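Side-chain contacts in transketolase (Campylobacter jejuni, PDB 3L84), which belongs to the thiamine diphosphate-dependent enzymes and pairs two identical subunits, each with two thiamine diphosphate-type domains followed by a smaller C-terminal domain: residues 46-51 with 73-78; 481-486 with 493-498; 126-131 with 377-382. One frame throughout, in Å; residues are numbered along the deposited sequence. Where two conformers were deposited one is given.

Interaction 1: 46-51 with 73-78; sequences LKHNPK and YSFLHL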
# COMPACT_ATOMS: atom_id res chain seq x y z
N LEU A 46 -20.68 12.62 -24.58
CA LEU A 46 -21.09 11.93 -23.37
C LEU A 46 -22.58 11.71 -23.38
O LEU A 46 -23.37 12.64 -23.62
CB LEU A 46 -20.70 12.78 -22.16
CG LEU A 46 -20.71 12.11 -20.80
CD1 LEU A 46 -19.54 11.12 -20.73
CD2 LEU A 46 -20.64 13.12 -19.68
N LYS A 47 -22.98 10.46 -23.13
CA LYS A 47 -24.38 10.09 -23.04
C LYS A 47 -24.71 9.92 -21.55
O LYS A 47 -24.11 9.08 -20.85
CB LYS A 47 -24.57 8.79 -23.79
CG LYS A 47 -25.99 8.30 -23.88
CD LYS A 47 -26.01 6.85 -24.35
CE LYS A 47 -25.47 5.91 -23.30
NZ LYS A 47 -25.90 4.55 -23.53
N HIS A 48 -25.61 10.74 -21.06
CA HIS A 48 -25.93 10.82 -19.63
C HIS A 48 -27.22 11.57 -19.42
O HIS A 48 -27.63 12.38 -20.25
CB HIS A 48 -24.76 11.47 -18.86
CG HIS A 48 -24.49 12.92 -19.15
ND1 HIS A 48 -24.20 13.45 -20.39
CD2 HIS A 48 -24.37 13.93 -18.27
CE1 HIS A 48 -23.96 14.76 -20.26
NE2 HIS A 48 -24.04 15.06 -18.97
N ASN A 49 -27.88 11.26 -18.31
CA ASN A 49 -29.10 11.96 -17.91
C ASN A 49 -28.86 12.73 -16.60
O ASN A 49 -28.84 12.14 -15.54
CB ASN A 49 -30.27 11.00 -17.73
CG ASN A 49 -31.55 11.74 -17.48
OD1 ASN A 49 -31.52 12.99 -17.34
ND2 ASN A 49 -32.67 11.04 -17.49
N PRO A 50 -28.63 14.05 -16.70
CA PRO A 50 -28.40 14.86 -15.50
C PRO A 50 -29.50 14.72 -14.45
O PRO A 50 -29.25 14.93 -13.27
CB PRO A 50 -28.30 16.28 -16.07
CG PRO A 50 -27.87 16.12 -17.47
CD PRO A 50 -28.60 14.86 -17.93
N LYS A 51 -30.73 14.41 -14.85
CA LYS A 51 -31.84 14.29 -13.90
C LYS A 51 -31.98 12.85 -13.38
O LYS A 51 -32.81 12.59 -12.49
CB LYS A 51 -33.15 14.76 -14.53
CG LYS A 51 -33.10 16.19 -15.03
CD LYS A 51 -32.75 17.20 -13.95
CE LYS A 51 -32.98 18.64 -14.43
NZ LYS A 51 -32.32 19.70 -13.57
N TYR A 73 -17.21 20.02 -11.11
CA TYR A 73 -18.38 20.67 -10.53
C TYR A 73 -18.98 21.71 -11.49
O TYR A 73 -20.19 21.82 -11.60
CB TYR A 73 -17.98 21.36 -9.22
CG TYR A 73 -17.50 20.44 -8.13
CD1 TYR A 73 -17.93 19.16 -8.03
CD2 TYR A 73 -16.61 20.89 -7.17
CE1 TYR A 73 -17.48 18.33 -6.99
CE2 TYR A 73 -16.18 20.11 -6.14
CZ TYR A 73 -16.58 18.82 -6.05
OH TYR A 73 -16.14 18.00 -5.02
N SER A 74 -18.12 22.45 -12.17
CA SER A 74 -18.61 23.41 -13.16
C SER A 74 -19.45 22.72 -14.23
O SER A 74 -20.56 23.18 -14.57
CB SER A 74 -17.44 24.12 -13.80
OG SER A 74 -16.70 24.95 -12.90
N PHE A 75 -18.92 21.60 -14.75
CA PHE A 75 -19.61 20.82 -15.77
C PHE A 75 -20.92 20.23 -15.26
O PHE A 75 -21.94 20.28 -15.96
CB PHE A 75 -18.67 19.73 -16.28
CG PHE A 75 -19.32 18.79 -17.24
CD1 PHE A 75 -19.74 19.23 -18.48
CD2 PHE A 75 -19.60 17.49 -16.89
CE1 PHE A 75 -20.39 18.37 -19.36
CE2 PHE A 75 -20.23 16.63 -17.78
CZ PHE A 75 -20.61 17.08 -19.01
N LEU A 76 -20.94 19.71 -14.04
CA LEU A 76 -22.20 19.14 -13.50
C LEU A 76 -23.25 20.24 -13.35
O LEU A 76 -24.43 20.05 -13.71
CB LEU A 76 -21.96 18.45 -12.17
CG LEU A 76 -21.05 17.23 -12.20
CD1 LEU A 76 -20.81 16.65 -10.78
CD2 LEU A 76 -21.61 16.11 -13.11
N HIS A 77 -22.86 21.41 -12.84
CA HIS A 77 -23.80 22.52 -12.71
C HIS A 77 -24.35 22.94 -14.08
O HIS A 77 -25.55 23.10 -14.29
CB HIS A 77 -23.13 23.73 -12.05
CG HIS A 77 -24.04 24.90 -11.99
ND1 HIS A 77 -23.89 26.05 -12.74
CD2 HIS A 77 -25.22 25.02 -11.34
CE1 HIS A 77 -24.91 26.86 -12.50
NE2 HIS A 77 -25.74 26.25 -11.67
N LEU A 78 -23.45 23.15 -15.02
CA LEU A 78 -23.84 23.62 -16.35
C LEU A 78 -24.73 22.63 -17.09
O LEU A 78 -25.60 23.04 -17.86
CB LEU A 78 -22.61 23.92 -17.21
CG LEU A 78 -21.84 25.17 -16.77
CD1 LEU A 78 -20.40 25.14 -17.33
CD2 LEU A 78 -22.56 26.43 -17.25

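Interaction 2: 481-486 with 493-498; sequences KAWQIA and SAFVLS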
# COMPACT_ATOMS: atom_id res chain seq x y z
N LYS A 481 -22.54 -15.83 10.58
CA LYS A 481 -23.21 -14.69 11.22
C LYS A 481 -22.55 -13.37 10.78
O LYS A 481 -23.26 -12.36 10.59
CB LYS A 481 -23.20 -14.85 12.74
CG LYS A 481 -24.08 -15.98 13.22
CD LYS A 481 -23.84 -16.26 14.70
CE LYS A 481 -24.74 -17.34 15.29
NZ LYS A 481 -24.25 -17.65 16.69
N ALA A 482 -21.24 -13.40 10.58
CA ALA A 482 -20.51 -12.22 10.11
C ALA A 482 -21.00 -11.82 8.72
O ALA A 482 -21.21 -10.65 8.46
CB ALA A 482 -19.01 -12.48 10.07
N TRP A 483 -21.14 -12.78 7.80
CA TRP A 483 -21.67 -12.48 6.47
C TRP A 483 -23.09 -11.91 6.53
O TRP A 483 -23.43 -11.00 5.77
CB TRP A 483 -21.62 -13.71 5.58
CG TRP A 483 -20.32 -13.80 4.83
CD1 TRP A 483 -19.26 -14.62 5.08
CD2 TRP A 483 -19.96 -12.99 3.70
NE1 TRP A 483 -18.27 -14.38 4.15
CE2 TRP A 483 -18.66 -13.38 3.31
CE3 TRP A 483 -20.58 -11.95 3.01
CZ2 TRP A 483 -18.00 -12.81 2.23
CZ3 TRP A 483 -19.93 -11.37 1.94
CH2 TRP A 483 -18.64 -11.79 1.56
N GLN A 484 -23.94 -12.47 7.40
CA GLN A 484 -25.31 -11.97 7.50
C GLN A 484 -25.30 -10.50 7.90
O GLN A 484 -26.05 -9.70 7.37
CB GLN A 484 -26.15 -12.85 8.43
CG GLN A 484 -26.40 -14.24 7.85
CD GLN A 484 -27.02 -15.19 8.83
OE1 GLN A 484 -26.55 -15.33 9.95
NE2 GLN A 484 -28.09 -15.89 8.38
N ILE A 485 -24.43 -10.14 8.84
CA ILE A 485 -24.27 -8.73 9.20
C ILE A 485 -23.68 -7.91 8.06
O ILE A 485 -24.19 -6.83 7.73
CB ILE A 485 -23.39 -8.59 10.45
CG1 ILE A 485 -24.03 -9.28 11.65
CG2 ILE A 485 -23.10 -7.10 10.75
CD1 ILE A 485 -23.03 -9.74 12.73
N ALA A 486 -22.62 -8.41 7.44
CA ALA A 486 -21.95 -7.65 6.39
C ALA A 486 -22.88 -7.33 5.22
O ALA A 486 -22.84 -6.21 4.68
CB ALA A 486 -20.76 -8.42 5.87
N SER A 493 -16.85 -4.52 4.64
CA SER A 493 -16.35 -5.45 5.66
C SER A 493 -15.14 -6.21 5.17
O SER A 493 -15.01 -6.52 3.96
CB SER A 493 -17.42 -6.50 6.02
OG SER A 493 -18.57 -5.97 6.69
N ALA A 494 -14.24 -6.54 6.11
CA ALA A 494 -13.16 -7.44 5.90
C ALA A 494 -13.40 -8.72 6.71
O ALA A 494 -13.95 -8.66 7.82
CB ALA A 494 -11.83 -6.83 6.33
N PHE A 495 -12.98 -9.85 6.16
CA PHE A 495 -13.02 -11.15 6.80
C PHE A 495 -11.58 -11.62 6.97
O PHE A 495 -10.85 -11.82 5.99
CB PHE A 495 -13.83 -12.11 5.93
CG PHE A 495 -15.27 -11.72 5.83
CD1 PHE A 495 -16.22 -12.23 6.71
CD2 PHE A 495 -15.67 -10.80 4.93
CE1 PHE A 495 -17.57 -11.84 6.58
CE2 PHE A 495 -16.98 -10.41 4.83
CZ PHE A 495 -17.92 -10.93 5.66
N VAL A 496 -11.18 -11.81 8.22
CA VAL A 496 -9.82 -12.16 8.60
C VAL A 496 -9.84 -13.64 9.03
O VAL A 496 -10.49 -13.98 10.04
CB VAL A 496 -9.32 -11.23 9.68
CG1 VAL A 496 -7.93 -11.67 10.24
CG2 VAL A 496 -9.28 -9.77 9.23
N LEU A 497 -9.21 -14.47 8.21
CA LEU A 497 -9.48 -15.90 8.19
C LEU A 497 -8.18 -16.70 8.37
O LEU A 497 -7.11 -16.31 7.90
CB LEU A 497 -10.14 -16.25 6.86
CG LEU A 497 -11.43 -15.47 6.58
CD1 LEU A 497 -11.77 -15.56 5.10
CD2 LEU A 497 -12.56 -15.88 7.48
N SER A 498 -8.29 -17.87 9.01
CA SER A 498 -7.13 -18.70 9.30
C SER A 498 -6.73 -19.63 8.19
O SER A 498 -7.60 -20.12 7.43
CB SER A 498 -7.37 -19.52 10.57
OG SER A 498 -8.30 -20.57 10.35
O HOH W 1 -20.19 -5.10 4.68

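Interaction 3: 126-131 with 377-382; sequences FAMAAK and GDFVEG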
# COMPACT_ATOMS: atom_id res chain seq x y z
N PHE A 126 -14.89 0.02 -14.00
CA PHE A 126 -16.19 0.31 -14.62
C PHE A 126 -16.31 -0.35 -15.99
O PHE A 126 -17.38 -0.79 -16.33
CB PHE A 126 -16.42 1.82 -14.74
CG PHE A 126 -16.81 2.51 -13.46
CD1 PHE A 126 -17.86 2.09 -12.70
CD2 PHE A 126 -16.11 3.64 -13.05
CE1 PHE A 126 -18.24 2.76 -11.50
CE2 PHE A 126 -16.46 4.29 -11.86
CZ PHE A 126 -17.54 3.86 -11.10
N ALA A 127 -15.22 -0.41 -16.75
CA ALA A 127 -15.22 -1.00 -18.08
C ALA A 127 -15.37 -2.55 -17.97
O ALA A 127 -16.12 -3.15 -18.74
CB ALA A 127 -13.98 -0.60 -18.83
N MSE A 128 -14.70 -3.16 -16.99
CA MSE A 128 -14.88 -4.60 -16.76
C MSE A 128 -16.29 -4.90 -16.29
O MSE A 128 -16.93 -5.88 -16.71
CB MSE A 128 -13.89 -5.10 -15.73
CG MSE A 128 -12.44 -5.11 -16.22
SE MSE A 128 -11.13 -5.84 -15.04
CE MSE A 128 -11.67 -7.70 -15.11
N ALA A 129 -16.78 -4.09 -15.35
CA ALA A 129 -18.15 -4.22 -14.83
C ALA A 129 -19.17 -4.11 -15.96
O ALA A 129 -20.08 -4.91 -16.06
CB ALA A 129 -18.44 -3.20 -13.74
N ALA A 130 -18.95 -3.18 -16.88
CA ALA A 130 -19.84 -3.00 -18.01
C ALA A 130 -19.78 -4.23 -18.93
O ALA A 130 -20.81 -4.68 -19.43
CB ALA A 130 -19.44 -1.76 -18.79
N LYS A 131 -18.59 -4.78 -19.17
CA LYS A 131 -18.53 -6.02 -19.93
C LYS A 131 -19.28 -7.17 -19.27
O LYS A 131 -19.97 -7.95 -19.97
CB LYS A 131 -17.08 -6.43 -20.20
CG LYS A 131 -16.37 -5.54 -21.20
CD LYS A 131 -16.97 -5.51 -22.59
CE LYS A 131 -16.11 -4.72 -23.59
NZ LYS A 131 -16.64 -4.80 -24.97
N GLY A 377 -17.50 -20.61 -13.63
CA GLY A 377 -16.81 -20.11 -14.81
C GLY A 377 -15.92 -18.90 -14.55
O GLY A 377 -15.94 -18.31 -13.46
N ASP A 378 -15.15 -18.55 -15.57
CA ASP A 378 -14.22 -17.41 -15.54
C ASP A 378 -14.81 -16.18 -16.21
O ASP A 378 -15.52 -16.28 -17.23
CB ASP A 378 -12.90 -17.75 -16.27
CG ASP A 378 -12.02 -18.73 -15.48
OD1 ASP A 378 -12.28 -19.00 -14.30
OD2 ASP A 378 -11.07 -19.25 -16.11
N PHE A 379 -14.48 -15.02 -15.68
CA PHE A 379 -14.85 -13.75 -16.31
C PHE A 379 -14.38 -13.75 -17.76
O PHE A 379 -13.31 -14.25 -18.04
CB PHE A 379 -14.16 -12.62 -15.52
CG PHE A 379 -14.40 -11.22 -16.07
CD1 PHE A 379 -13.68 -10.76 -17.15
CD2 PHE A 379 -15.37 -10.37 -15.51
CE1 PHE A 379 -13.91 -9.48 -17.69
CE2 PHE A 379 -15.57 -9.07 -16.04
CZ PHE A 379 -14.85 -8.66 -17.12
N VAL A 380 -15.14 -13.23 -18.71
CA VAL A 380 -16.40 -12.49 -18.54
C VAL A 380 -17.64 -13.37 -18.51
O VAL A 380 -18.68 -12.96 -17.98
CB VAL A 380 -16.56 -11.45 -19.69
CG1 VAL A 380 -16.97 -12.12 -20.98
CG2 VAL A 380 -17.54 -10.35 -19.26
N GLU A 381 -17.57 -14.59 -19.03
CA GLU A 381 -18.76 -15.44 -19.12
C GLU A 381 -19.26 -15.92 -17.77
O GLU A 381 -20.46 -16.10 -17.55
CB GLU A 381 -18.51 -16.64 -20.03
CG GLU A 381 -18.40 -16.25 -21.49
CD GLU A 381 -17.02 -15.80 -21.90
OE1 GLU A 381 -16.08 -15.84 -21.08
OE2 GLU A 381 -16.89 -15.38 -23.08
N GLY A 382 -18.31 -16.12 -16.86
CA GLY A 382 -18.59 -16.56 -15.50
C GLY A 382 -18.28 -15.53 -14.43
O GLY A 382 -18.16 -14.33 -14.70

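Interaction 1: 46-51 with 73-78
Directly after His48, whose ring meets Phe75, the chain turns on a bond of 3.0 Å from Lys51 N to Asn49 OD1, an Asx turn in the loop that leads from helix 30-42 to strand 60-63. The donor stands 54° out of the plane of the Asn49 amide, above the carbonyl and not on a lone pair, while ND2 of the same amide bonds to Glu301. In the thiamine diphosphate binding domain this loop lies against helix 69-79, and Phe75 alone carries the helix side of the contact. Leu46 sets one methyl in the corner where two rings meet: CD2 sits 3.6 Å above the plane of the His48 imidazole, over its centre, and the same atom meets the edge of Phe75, near the plane of that ring, 4.0 Å from CE2. The imidazole and the phenyl ring approach head-on, planes 30° apart, but with centroids 5.9 Å apart the pair is displaced too far to count as a stack. Their closest atoms are His48 NE2 and Phe75 CZ, at 4.0 Å. With chi1 at 67°, CG of His48 lies between its backbone N and carbonyl carbon, which folds the imidazole back over Leu46. Ala293 of helix 293-310 also packs on His48, and Lys51 NZ bonds to Gly80 O just past the end of helix 69-79. The imidazole is tied down weakly at its edge, where His48 ND1 gives a long bond of 3.4 Å to Leu46 O, lying in the ring plane.

Interaction 2: 481-486 with 493-498
Ala482 opens the contact, its CB 3.8 Å from Phe495 CE1, where helix 476-488 lies on strand 493-496. The two elements belong to a beta-alpha-beta crossover: strand 469-471 runs into the helix, and the chain returns as strand 493-496 beside and parallel to the first strand. Helix and strand segments are nearly antiparallel, at 169°, with their axes 9.7 Å apart. One residue on, Trp483 spreads its indole over a face of the Phe495 ring in an offset stack, the planes 13° apart and the centroid of the five-membered ring 4.0 Å from that of the phenyl. CZ of Phe495 lies over the middle of the indole, 3.5 Å from Trp483 CE2, whereas CE2 itself falls toward the rim of the phenyl ring. Phe495 has CG anti to its own carbonyl carbon (chi1 -65°), and its ring reaches from the strand to the helix, with the indole over one face and the methyls of Ala482 and Ala486 approaching obliquely near the rim. Around the indole, Ile347, Leu348 and Leu351 of helix 340-354 add further apolar cover. At the next turn Ala486 CB lies 3.8 Å from Phe495 CZ and 3.4 Å from Ser493 OG. Ser493 OG donates to a water 2.7 Å away, and that water donates in turn to Ala486 O at 2.9 Å; Lys434 NZ shares this carbonyl. With no direct hydrogen bond across the segments, cohesion probably comes mainly from dispersion and burial of the stacked rings and alanine methyls, while one bridging water satisfies the buried hydroxyl.

Interaction 3: 126-131 with 377-382
Phe379 projects from the loop before strand 384-386 onto helix 118-137, joining the pyrimidine binding domain to the thiamine diphosphate binding domain. CG lies anti to the backbone N (chi1 178°), and the ring reaches the helix with its far rim foremost. Its edge points at a backbone carbonyl: Met128 O lies in the ring plane, 3.5 Å from Phe379 CZ. Over one face comes CE of Met128, a selenomethionine, 4.0 Å from the ring centroid and 18° off the normal, a CH-pi contact set up by the bend of that side chain at chi3. Val380, joined to Phe379 by a cis peptide bond, sets CB 3.8 Å above the opposite face, toward the ring's rim, and His170 meets the ring edge-to-face. Val380 CG2 in turn leans on the helix backbone, 3.5 Å from Lys131 O and 4.1 Å from Lys131 CB, while the charged end of Lys131 leaves to pair with Asp173. Farther on, Gly382 N closes the loop on Asp378 O, and Lys132 NZ binds the carbonyls of Val380 and Gly382. Across the contact the chemistry is apolar and weakly polar: the helix meets the phenyl ring over one face with a methyl and at its rim with a carbonyl oxygen, without a hydrogen bond.

Overall arrangement
Interaction 1 lies within the thiamine diphosphate binding domain and interaction 2 within the pyrimidine binding domain, on opposite sides of the chain's centre, with centres 38 Å apart. Interaction 3 links these two related domains, its centre 27 Å from that of interaction 1 and 25 Å from that of interaction 2. None touches another: nearest atoms are about 10 Å apart for interactions 1 and 3, about 16 Å for 2 and 3, and about 25 Å for 1 and 2. Each turns on one phenylalanine, met at its rim in 46-51 with 73-78, stacked by an indole in 481-486 with 493-498, and touched over one face by a methyl in 126-131 with 377-382.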